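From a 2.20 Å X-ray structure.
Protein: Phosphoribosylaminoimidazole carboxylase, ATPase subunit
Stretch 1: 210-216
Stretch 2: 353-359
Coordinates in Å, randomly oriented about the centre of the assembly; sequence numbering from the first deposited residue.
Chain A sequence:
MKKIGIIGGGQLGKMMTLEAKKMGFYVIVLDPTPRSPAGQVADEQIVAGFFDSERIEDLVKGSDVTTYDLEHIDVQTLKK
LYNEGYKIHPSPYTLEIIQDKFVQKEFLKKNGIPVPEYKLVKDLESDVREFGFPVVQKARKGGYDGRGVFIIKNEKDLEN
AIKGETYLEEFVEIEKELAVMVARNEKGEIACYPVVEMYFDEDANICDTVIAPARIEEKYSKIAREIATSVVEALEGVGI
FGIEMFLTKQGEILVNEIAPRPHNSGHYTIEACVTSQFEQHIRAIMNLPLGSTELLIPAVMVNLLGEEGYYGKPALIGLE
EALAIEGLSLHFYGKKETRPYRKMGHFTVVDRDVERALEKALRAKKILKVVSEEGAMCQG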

# COMPACT_ATOMS: atom_id res chain seq x y z
N VAL A 210 -16.12 -4.93 -9.64
CA VAL A 210 -16.76 -3.92 -8.80
C VAL A 210 -16.65 -2.50 -9.36
O VAL A 210 -15.62 -2.11 -9.90
N ILE A 211 -17.74 -1.74 -9.24
CA ILE A 211 -17.77 -0.36 -9.71
C ILE A 211 -17.96 0.55 -8.51
O ILE A 211 -18.95 0.44 -7.79
N ALA A 212 -17.02 1.47 -8.31
CA ALA A 212 -17.09 2.40 -7.19
C ALA A 212 -17.05 3.83 -7.68
O ALA A 212 -16.11 4.23 -8.36
N PRO A 213 -18.08 4.63 -7.36
CA PRO A 213 -19.26 4.25 -6.58
C PRO A 213 -20.35 3.66 -7.49
O PRO A 213 -20.35 3.89 -8.70
N ALA A 214 -21.26 2.90 -6.90
CA ALA A 214 -22.33 2.29 -7.66
C ALA A 214 -23.06 3.35 -8.48
O ALA A 214 -23.23 4.48 -8.03
N ARG A 215 -23.47 2.98 -9.69
CA ARG A 215 -24.18 3.92 -10.54
C ARG A 215 -25.66 3.82 -10.23
O ARG A 215 -26.43 3.19 -10.96
N ILE A 216 -26.05 4.42 -9.11
CA ILE A 216 -27.44 4.41 -8.66
C ILE A 216 -27.83 5.79 -8.16
O ILE A 216 -26.97 6.58 -7.75
N ASP A 353 -13.96 9.86 -14.26
CA ASP A 353 -15.23 9.46 -14.88
C ASP A 353 -15.44 7.95 -14.77
O ASP A 353 -14.79 7.17 -15.48
N VAL A 354 -16.35 7.53 -13.90
CA VAL A 354 -16.62 6.12 -13.68
C VAL A 354 -16.90 5.32 -14.95
O VAL A 354 -16.53 4.15 -15.05
N GLU A 355 -17.54 5.94 -15.94
CA GLU A 355 -17.82 5.23 -17.18
C GLU A 355 -16.55 5.00 -17.99
O GLU A 355 -16.44 4.01 -18.72
N ARG A 356 -15.57 5.89 -17.87
CA ARG A 356 -14.31 5.71 -18.58
C ARG A 356 -13.53 4.65 -17.82
O ARG A 356 -12.77 3.88 -18.41
N ALA A 357 -13.69 4.63 -16.51
CA ALA A 357 -12.99 3.64 -15.71
C ALA A 357 -13.49 2.26 -16.14
O ALA A 357 -12.69 1.36 -16.42
N LEU A 358 -14.81 2.10 -16.21
CA LEU A 358 -15.41 0.83 -16.61
C LEU A 358 -15.00 0.45 -18.03
O LEU A 358 -14.74 -0.72 -18.32
N GLU A 359 -14.95 1.44 -18.92
CA GLU A 359 -14.59 1.19 -20.31
C GLU A 359 -13.16 0.66 -20.38
O GLU A 359 -12.90 -0.35 -21.05

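The second stretch enters its helix through Asp-353, whose side chain (chi1 180°, t) lies out of reach of the first stretch and serves the helix instead. Its OD2 accepts from the backbone N of Glu-355 at 3.3 Å with an N-H...O angle of 149°, a capping bond at the N-cap position. The helix that follows runs nearly antiparallel to strand 210-212: their directions differ by 157° and the axes approach to 9.3 Å, a spacing that side chains must fill.

Val-354 is the first to do so. Its CA-to-CB bond points toward the strand, and the p rotamer (chi1 68°) brings CG2 to 3.5 Å from CG2 of Ile-211, a close apolar contact. The same Val-354 CG2 lies 4.3 Å from the carbonyl O of Ala-212 and 4.4 Å from O of Pro-213, so this methyl also reaches the backbone where the strand gives way to loop at a cis peptide bond. Ala-212 itself points its CB away, and its part in the contact is through backbone.

Glu-355 starts out sideways, but with chi1 and chi2 both m (-69° and -63°) its end comes nearer and meets Arg-215. The salt bridge is supported by three hydrogen bonds: Arg-215 NE to Glu-355 OE1 at 3.1 Å (146°), Arg-215 NH2 to the same OE1 at 3.0 Å (145°), and a weak one from Arg-215 NH2 to Glu-355 OE2 at 3.3 Å (154°). OE1 thus sits at the guanidinium edge, near its plane, where N-H groups from NE and NH2 can both be directed at it. Arg-215 points toward the helix and reaches this position with chi1 m (-52°) but chi2 and chi3 off the wells, at 122° and 99°; its NH1 is hydrogen-bonded elsewhere in the structure.

Arg-356 and Ala-357 make no contact with the first stretch. One turn after Val-354, Leu-358 again points toward it, with chi1 t (176°) and chi2 p (62°). Leu-358 CD2 lies 4.2 Å from CD1 of Ile-211 and 3.3 Å from NH2 of Arg-215, with the methyl over one face of the guanidinium. The planar group therefore presents its edge to carboxylate and a face to hydrocarbon. Ile-211 (chi1 -61°, m; chi2 171°, t) points toward the helix and spans the two turns, CG2 against Val-354 and CD1 against Leu-358. The contact buries 266 Å² in total, combining a small apolar patch with the salt bridge beside it.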

# COMPACT_ATOMS: atom_id res chain seq x y z
CB VAL A 210 -16.15 -3.95 -7.37
CG1 VAL A 210 -16.76 -2.87 -6.50
CG2 VAL A 210 -16.38 -5.31 -6.74
CB ILE A 211 -18.94 -0.12 -10.69
CG1 ILE A 211 -18.79 -1.00 -11.94
CG2 ILE A 211 -18.96 1.35 -11.10
CD1 ILE A 211 -20.01 -0.98 -12.86
CB ALA A 212 -15.91 2.15 -6.23
CB PRO A 213 -19.69 5.57 -5.95
CG PRO A 213 -19.36 6.56 -7.02
CD PRO A 213 -17.99 6.10 -7.48
CB ALA A 214 -23.31 1.58 -6.73
CB ARG A 215 -23.92 3.61 -12.01
CG ARG A 215 -22.45 3.50 -12.32
CD ARG A 215 -22.15 2.15 -12.89
NE ARG A 215 -22.06 2.22 -14.34
CZ ARG A 215 -22.35 1.21 -15.15
NH1 ARG A 215 -22.76 0.05 -14.65
NH2 ARG A 215 -22.21 1.37 -16.45
CB ILE A 216 -27.66 3.41 -7.52
CG1 ILE A 216 -26.72 3.75 -6.35
CG2 ILE A 216 -27.47 1.98 -8.03
CD1 ILE A 216 -26.98 2.94 -5.10
CB ASP A 353 -15.24 9.86 -16.36
CG ASP A 353 -16.52 9.47 -17.06
OD1 ASP A 353 -16.52 9.44 -18.31
OD2 ASP A 353 -17.53 9.21 -16.37
CB VAL A 354 -17.79 5.92 -12.67
CG1 VAL A 354 -19.11 6.40 -13.27
CG2 VAL A 354 -17.88 4.47 -12.25
CB GLU A 355 -18.87 5.98 -18.00
CG GLU A 355 -20.25 5.97 -17.35
CD GLU A 355 -20.84 4.57 -17.23
OE1 GLU A 355 -21.83 4.39 -16.49
OE2 GLU A 355 -20.33 3.64 -17.90
CB ARG A 356 -13.49 7.00 -18.61
CG ARG A 356 -13.92 8.01 -19.65
CD ARG A 356 -12.68 8.70 -20.20
NE ARG A 356 -11.80 9.19 -19.14
CZ ARG A 356 -10.56 9.62 -19.33
NH1 ARG A 356 -10.05 9.63 -20.56
NH2 ARG A 356 -9.83 10.05 -18.31
CB ALA A 357 -13.27 3.86 -14.22
CB LEU A 358 -16.93 0.91 -16.52
CG LEU A 358 -17.72 -0.31 -17.00
CD1 LEU A 358 -17.36 -1.53 -16.16
CD2 LEU A 358 -19.22 -0.01 -16.92
CB GLU A 359 -14.70 2.48 -21.13
CG GLU A 359 -14.41 2.30 -22.63
CD GLU A 359 -12.92 2.34 -22.98
OE1 GLU A 359 -12.55 1.86 -24.07
OE2 GLU A 359 -12.12 2.88 -22.18